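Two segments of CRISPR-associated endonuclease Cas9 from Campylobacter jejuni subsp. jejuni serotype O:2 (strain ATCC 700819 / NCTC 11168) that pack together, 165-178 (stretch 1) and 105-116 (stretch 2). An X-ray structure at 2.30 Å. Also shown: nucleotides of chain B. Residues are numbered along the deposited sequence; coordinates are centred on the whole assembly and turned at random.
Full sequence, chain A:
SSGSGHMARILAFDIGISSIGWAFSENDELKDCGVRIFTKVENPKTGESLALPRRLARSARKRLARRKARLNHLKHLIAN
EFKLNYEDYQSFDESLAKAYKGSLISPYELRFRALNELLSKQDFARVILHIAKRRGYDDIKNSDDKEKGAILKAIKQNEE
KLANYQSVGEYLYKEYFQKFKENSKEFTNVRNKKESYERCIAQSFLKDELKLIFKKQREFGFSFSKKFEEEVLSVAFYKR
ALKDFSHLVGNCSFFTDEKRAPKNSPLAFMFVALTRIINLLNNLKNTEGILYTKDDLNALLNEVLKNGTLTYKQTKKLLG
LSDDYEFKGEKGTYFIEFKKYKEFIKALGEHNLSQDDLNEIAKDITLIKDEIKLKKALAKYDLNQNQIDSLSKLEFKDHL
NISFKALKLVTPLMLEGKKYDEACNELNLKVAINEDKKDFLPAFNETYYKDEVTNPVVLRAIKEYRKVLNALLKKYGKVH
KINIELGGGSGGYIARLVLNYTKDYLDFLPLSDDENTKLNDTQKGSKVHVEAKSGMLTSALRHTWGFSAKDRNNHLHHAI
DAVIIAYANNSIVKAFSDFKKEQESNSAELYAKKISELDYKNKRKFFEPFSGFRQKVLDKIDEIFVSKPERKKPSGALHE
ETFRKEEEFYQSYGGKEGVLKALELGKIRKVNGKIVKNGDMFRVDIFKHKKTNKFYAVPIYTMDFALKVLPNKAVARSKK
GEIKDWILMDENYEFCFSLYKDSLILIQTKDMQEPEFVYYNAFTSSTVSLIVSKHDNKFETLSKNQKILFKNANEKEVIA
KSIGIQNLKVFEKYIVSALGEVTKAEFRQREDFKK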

# COMPACT_ATOMS: atom_id res chain seq x y z
N TYR A 165 6.13 11.98 -41.71
CA TYR A 165 7.51 12.30 -41.37
C TYR A 165 8.35 11.04 -41.34
O TYR A 165 7.85 9.94 -41.12
CB TYR A 165 7.59 13.02 -40.02
CG TYR A 165 7.07 14.44 -40.06
CD1 TYR A 165 7.89 15.48 -40.47
CD2 TYR A 165 5.77 14.74 -39.68
CE1 TYR A 165 7.42 16.78 -40.51
CE2 TYR A 165 5.29 16.03 -39.72
CZ TYR A 165 6.12 17.05 -40.14
OH TYR A 165 5.66 18.35 -40.18
N GLN A 166 9.66 11.22 -41.56
CA GLN A 166 10.58 10.10 -41.49
C GLN A 166 10.72 9.57 -40.07
O GLN A 166 10.66 8.36 -39.84
CB GLN A 166 11.95 10.51 -42.03
CG GLN A 166 11.98 10.89 -43.50
CD GLN A 166 13.35 10.71 -44.10
OE1 GLN A 166 13.80 9.58 -44.30
NE2 GLN A 166 14.03 11.81 -44.38
N SER A 167 10.89 10.47 -39.11
CA SER A 167 11.23 10.09 -37.75
C SER A 167 10.49 10.98 -36.76
O SER A 167 9.96 12.04 -37.12
CB SER A 167 12.74 10.16 -37.50
OG SER A 167 13.18 11.51 -37.43
N VAL A 168 10.47 10.54 -35.50
CA VAL A 168 9.92 11.36 -34.43
C VAL A 168 10.72 12.65 -34.29
O VAL A 168 10.15 13.73 -34.07
CB VAL A 168 9.91 10.56 -33.11
CG1 VAL A 168 9.57 11.47 -31.94
CG2 VAL A 168 8.92 9.40 -33.20
N GLY A 169 12.04 12.56 -34.44
CA GLY A 169 12.88 13.75 -34.31
C GLY A 169 12.51 14.84 -35.30
O GLY A 169 12.35 16.00 -34.94
N GLU A 170 12.36 14.47 -36.58
CA GLU A 170 11.95 15.44 -37.59
C GLU A 170 10.57 16.01 -37.28
O GLU A 170 10.33 17.21 -37.45
CB GLU A 170 11.97 14.81 -38.98
CG GLU A 170 11.49 15.73 -40.08
CD GLU A 170 11.33 15.03 -41.42
OE1 GLU A 170 11.38 13.78 -41.44
OE2 GLU A 170 11.14 15.72 -42.44
N TYR A 171 9.66 15.16 -36.82
CA TYR A 171 8.31 15.61 -36.49
C TYR A 171 8.33 16.67 -35.39
O TYR A 171 7.72 17.74 -35.53
CB TYR A 171 7.46 14.41 -36.09
CG TYR A 171 6.13 14.74 -35.44
CD1 TYR A 171 5.15 15.44 -36.12
CD2 TYR A 171 5.85 14.32 -34.14
CE1 TYR A 171 3.93 15.73 -35.53
CE2 TYR A 171 4.64 14.60 -33.54
CZ TYR A 171 3.68 15.30 -34.24
OH TYR A 171 2.47 15.58 -33.64
N LEU A 172 9.03 16.39 -34.29
CA LEU A 172 9.09 17.36 -33.20
C LEU A 172 9.88 18.60 -33.60
O LEU A 172 9.54 19.71 -33.19
CB LEU A 172 9.70 16.71 -31.96
CG LEU A 172 8.90 15.56 -31.34
CD1 LEU A 172 9.63 14.98 -30.14
CD2 LEU A 172 7.50 16.03 -30.96
N TYR A 173 10.93 18.42 -34.41
CA TYR A 173 11.77 19.55 -34.77
C TYR A 173 11.06 20.51 -35.71
O TYR A 173 11.26 21.73 -35.64
CB TYR A 173 13.07 19.05 -35.40
CG TYR A 173 13.93 20.15 -35.99
CD1 TYR A 173 14.59 21.05 -35.17
CD2 TYR A 173 14.09 20.27 -37.36
CE1 TYR A 173 15.38 22.05 -35.70
CE2 TYR A 173 14.88 21.27 -37.91
CZ TYR A 173 15.52 22.15 -37.07
OH TYR A 173 16.31 23.15 -37.60
N LYS A 174 10.21 19.98 -36.59
CA LYS A 174 9.56 20.81 -37.60
C LYS A 174 8.18 21.30 -37.19
O LYS A 174 7.74 22.35 -37.66
CB LYS A 174 9.45 20.04 -38.92
CG LYS A 174 10.76 19.88 -39.65
CD LYS A 174 10.56 19.19 -40.99
CE LYS A 174 11.79 19.29 -41.86
NZ LYS A 174 11.65 18.48 -43.10
N GLU A 175 7.49 20.57 -36.32
CA GLU A 175 6.14 20.94 -35.93
C GLU A 175 6.09 21.79 -34.67
O GLU A 175 5.18 22.61 -34.52
CB GLU A 175 5.27 19.69 -35.73
CG GLU A 175 4.91 18.97 -37.01
CD GLU A 175 3.84 19.69 -37.80
OE1 GLU A 175 3.12 20.52 -37.21
OE2 GLU A 175 3.72 19.44 -39.02
N TYR A 176 7.04 21.61 -33.76
CA TYR A 176 6.94 22.29 -32.47
C TYR A 176 8.19 23.04 -32.05
O TYR A 176 8.08 24.11 -31.45
CB TYR A 176 6.56 21.27 -31.38
CG TYR A 176 5.31 20.48 -31.69
CD1 TYR A 176 4.06 21.09 -31.71
CD2 TYR A 176 5.38 19.12 -31.97
CE1 TYR A 176 2.92 20.37 -32.00
CE2 TYR A 176 4.24 18.39 -32.26
CZ TYR A 176 3.01 19.02 -32.28
OH TYR A 176 1.88 18.30 -32.57
N PHE A 177 9.38 22.52 -32.36
CA PHE A 177 10.60 23.10 -31.81
C PHE A 177 10.80 24.53 -32.29
O PHE A 177 10.98 24.78 -33.49
CB PHE A 177 11.82 22.25 -32.17
CG PHE A 177 13.11 22.84 -31.67
CD1 PHE A 177 13.45 22.75 -30.33
CD2 PHE A 177 13.97 23.49 -32.54
CE1 PHE A 177 14.63 23.30 -29.86
CE2 PHE A 177 15.15 24.04 -32.08
CZ PHE A 177 15.48 23.95 -30.74
N GLN A 178 10.79 25.47 -31.34
CA GLN A 178 10.98 26.89 -31.62
C GLN A 178 10.02 27.39 -32.69
O GLN A 178 10.37 28.21 -33.54
CB GLN A 178 12.43 27.20 -31.99
CG GLN A 178 13.40 27.02 -30.84
CD GLN A 178 14.79 27.54 -31.14
OE1 GLN A 178 15.10 27.87 -32.29
NE2 GLN A 178 15.63 27.62 -30.12
P A B 44 14.48 19.06 -24.20
OP1 A B 44 14.10 17.78 -24.84
OP2 A B 44 13.75 19.51 -22.98
O5' A B 44 16.03 19.00 -23.84
C5' A B 44 17.00 18.76 -24.85
C4' A B 44 18.39 19.05 -24.35
O4' A B 44 18.50 20.44 -23.95
C3' A B 44 18.82 18.27 -23.11
O3' A B 44 19.27 16.97 -23.44
C2' A B 44 19.90 19.16 -22.50
O2' A B 44 21.14 18.96 -23.16
C1' A B 44 19.38 20.56 -22.85
N9 A B 44 18.67 21.20 -21.73
C8 A B 44 17.31 21.33 -21.55
N7 A B 44 16.98 21.97 -20.45
C5 A B 44 18.19 22.29 -19.87
C6 A B 44 18.53 22.97 -18.69
N6 A B 44 17.63 23.48 -17.84
N1 A B 44 19.84 23.12 -18.39
C2 A B 44 20.74 22.62 -19.24
N3 A B 44 20.55 21.96 -20.38
C4 A B 44 19.24 21.82 -20.65
P U B 28 23.25 30.72 -26.86
OP1 U B 28 24.16 30.96 -28.00
OP2 U B 28 23.00 31.81 -25.88
O5' U B 28 21.84 30.27 -27.45
C5' U B 28 21.76 29.32 -28.50
C4' U B 28 20.33 29.08 -28.92
O4' U B 28 19.59 28.49 -27.82
C3' U B 28 19.54 30.33 -29.27
O3' U B 28 19.78 30.79 -30.59
C2' U B 28 18.10 29.89 -29.03
O2' U B 28 17.63 29.10 -30.11
C1' U B 28 18.27 28.99 -27.81
N1 U B 28 18.05 29.73 -26.55
C2 U B 28 16.75 29.99 -26.16
O2 U B 28 15.77 29.64 -26.80
N3 U B 28 16.62 30.68 -24.98
C4 U B 28 17.64 31.13 -24.16
O4 U B 28 17.37 31.73 -23.12
C5 U B 28 18.95 30.82 -24.63
C6 U B 28 19.11 30.15 -25.78
P U B 43 10.34 22.91 -24.32
OP1 U B 43 9.61 21.80 -24.97
OP2 U B 43 10.20 23.12 -22.86
O5' U B 43 11.89 22.73 -24.62
C5' U B 43 12.35 22.61 -25.96
C4' U B 43 13.85 22.50 -26.00
O4' U B 43 14.45 23.80 -25.71
C3' U B 43 14.49 21.58 -24.98
O3' U B 43 14.39 20.21 -25.33
C2' U B 43 15.92 22.10 -24.93
O2' U B 43 16.64 21.69 -26.08
C1' U B 43 15.68 23.61 -25.03
N1 U B 43 15.59 24.24 -23.70
C2 U B 43 16.78 24.46 -23.02
O2 U B 43 17.87 24.16 -23.49
N3 U B 43 16.64 25.04 -21.79
C4 U B 43 15.47 25.42 -21.17
O4 U B 43 15.52 25.94 -20.05
C5 U B 43 14.29 25.15 -21.93
C6 U B 43 14.38 24.59 -23.14
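Stretch 2 105-116: ISPYELRFRALN

Stretch 2 enters as an extended segment through Ile105 and Ser106, turns helical at Pro107, and continues as a helix past the middle of the stretch. It crosses the helix of stretch 1, residues 168-175, with the N-to-C directions at 126°, an oblique crossing between perpendicular and antiparallel. The axes approach to 8.0 Å. In register, Tyr108 lies across from Tyr173 (CA to CA 5.2 Å), Arg111 from Gly169 (CA to CA 5.4 Å), and Phe112 from Glu170 (CA to CA 5.1 Å). Each helix begins with a serine cap: Ser106 OG accepts from Glu109 N at 3.2 Å, and Ser167 OG accepts from Glu170 N at 3.2 Å.

So close a crossing depends on Gly169. A CB there would lie 2.9 Å from Arg111 CB, a clash; with hydrogen alone, the backbones can meet.

No hydrogen bond links the stretches, and packing is largely apolar and aromatic. Glu109 CA lies over one face of the Tyr173 ring, 4.0 Å from its centroid, a CH-pi contact. The Tyr173 and Phe112 rings are nearly parallel but slid apart, with Tyr173 CD2 3.6 Å from Phe112 CB. Lys174 sets CE 3.4 Å from Phe112 CE1, while its NZ makes a salt bridge to Glu170 OE2 at 2.9 Å, so the charge is paired within stretch 1.

Tyr108 meets Leu172 (CE1 to CD1, 3.8 Å) and Phe177 (CD2 to CD1, 3.8 Å); its phenol suits a second role, since Tyr108 OH donates to OP1 of A44 of chain B at 2.6 Å. Farther along, Leu115 fits its branched side chain against the start of stretch 1, with CD1 3.6 Å from Ser167 OG and 4.0 Å from Gln166 CB.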

# COMPACT_ATOMS: atom_id res chain seq x y z
N ILE A 105 23.64 23.34 -29.99
CA ILE A 105 22.58 22.93 -30.90
C ILE A 105 21.68 21.93 -30.19
O ILE A 105 22.15 21.03 -29.49
CB ILE A 105 23.18 22.32 -32.18
CG1 ILE A 105 24.17 23.29 -32.83
CG2 ILE A 105 22.08 21.94 -33.16
CD1 ILE A 105 23.54 24.58 -33.32
N SER A 106 20.37 22.08 -30.38
CA SER A 106 19.42 21.22 -29.70
C SER A 106 19.48 19.80 -30.27
O SER A 106 19.84 19.60 -31.43
CB SER A 106 18.00 21.77 -29.85
OG SER A 106 17.54 21.61 -31.18
N PRO A 107 19.12 18.79 -29.46
CA PRO A 107 19.05 17.43 -30.00
C PRO A 107 17.98 17.26 -31.07
O PRO A 107 18.09 16.37 -31.91
CB PRO A 107 18.75 16.57 -28.76
CG PRO A 107 19.09 17.43 -27.59
CD PRO A 107 18.81 18.83 -28.02
N TYR A 108 16.94 18.10 -31.04
CA TYR A 108 15.91 18.01 -32.07
C TYR A 108 16.45 18.42 -33.43
O TYR A 108 16.08 17.83 -34.45
CB TYR A 108 14.71 18.88 -31.68
CG TYR A 108 14.09 18.47 -30.37
CD1 TYR A 108 13.25 17.37 -30.28
CD2 TYR A 108 14.36 19.19 -29.21
CE1 TYR A 108 12.69 16.99 -29.08
CE2 TYR A 108 13.80 18.81 -28.00
CZ TYR A 108 12.97 17.72 -27.94
OH TYR A 108 12.41 17.35 -26.73
N GLU A 109 17.34 19.41 -33.47
CA GLU A 109 17.98 19.76 -34.73
C GLU A 109 19.03 18.73 -35.13
O GLU A 109 19.16 18.40 -36.31
CB GLU A 109 18.61 21.15 -34.65
CG GLU A 109 19.33 21.57 -35.92
CD GLU A 109 19.64 23.05 -35.98
OE1 GLU A 109 19.56 23.72 -34.93
OE2 GLU A 109 19.95 23.54 -37.09
N LEU A 110 19.77 18.21 -34.15
CA LEU A 110 20.75 17.17 -34.44
C LEU A 110 20.08 15.93 -35.00
O LEU A 110 20.61 15.27 -35.90
CB LEU A 110 21.56 16.84 -33.19
CG LEU A 110 22.52 17.90 -32.66
CD1 LEU A 110 23.31 17.35 -31.49
CD2 LEU A 110 23.45 18.38 -33.76
N ARG A 111 18.90 15.58 -34.47
CA ARG A 111 18.19 14.41 -34.95
C ARG A 111 17.59 14.61 -36.33
O ARG A 111 17.32 13.63 -37.03
CB ARG A 111 17.10 14.02 -33.94
CG ARG A 111 17.63 13.31 -32.70
CD ARG A 111 16.68 13.41 -31.53
NE ARG A 111 15.41 12.73 -31.78
CZ ARG A 111 14.39 12.70 -30.92
NH1 ARG A 111 14.50 13.32 -29.75
NH2 ARG A 111 13.28 12.06 -31.23
N PHE A 112 17.37 15.87 -36.74
CA PHE A 112 16.94 16.11 -38.12
C PHE A 112 18.12 16.04 -39.08
O PHE A 112 18.00 15.49 -40.18
CB PHE A 112 16.24 17.47 -38.24
CG PHE A 112 15.94 17.86 -39.65
CD1 PHE A 112 15.01 17.16 -40.40
CD2 PHE A 112 16.59 18.94 -40.24
CE1 PHE A 112 14.74 17.51 -41.71
CE2 PHE A 112 16.32 19.30 -41.55
CZ PHE A 112 15.39 18.59 -42.29
N ARG A 113 19.28 16.60 -38.69
CA ARG A 113 20.47 16.52 -39.53
C ARG A 113 20.86 15.08 -39.79
O ARG A 113 21.35 14.75 -40.88
CB ARG A 113 21.63 17.25 -38.87
CG ARG A 113 21.47 18.75 -38.72
CD ARG A 113 22.72 19.31 -38.07
NE ARG A 113 22.65 20.75 -37.83
CZ ARG A 113 23.59 21.44 -37.20
NH1 ARG A 113 24.66 20.82 -36.73
NH2 ARG A 113 23.45 22.75 -37.03
N ALA A 114 20.67 14.20 -38.80
CA ALA A 114 21.08 12.81 -38.92
C ALA A 114 20.41 12.10 -40.09
O ALA A 114 20.93 11.08 -40.56
CB ALA A 114 20.78 12.06 -37.63
N LEU A 115 19.28 12.62 -40.57
CA LEU A 115 18.62 12.05 -41.74
C LEU A 115 19.20 12.57 -43.05
O LEU A 115 18.79 12.09 -44.12
CB LEU A 115 17.12 12.35 -41.69
CG LEU A 115 16.43 12.14 -40.34
CD1 LEU A 115 14.98 12.59 -40.40
CD2 LEU A 115 16.53 10.69 -39.90
N ASN A 116 20.13 13.52 -43.01
CA ASN A 116 20.60 14.17 -44.23
C ASN A 116 22.11 14.33 -44.33
O ASN A 116 22.62 14.43 -45.46
CB ASN A 116 19.95 15.55 -44.39
CG ASN A 116 18.44 15.50 -44.28
OD1 ASN A 116 17.75 15.16 -45.24
ND2 ASN A 116 17.91 15.83 -43.11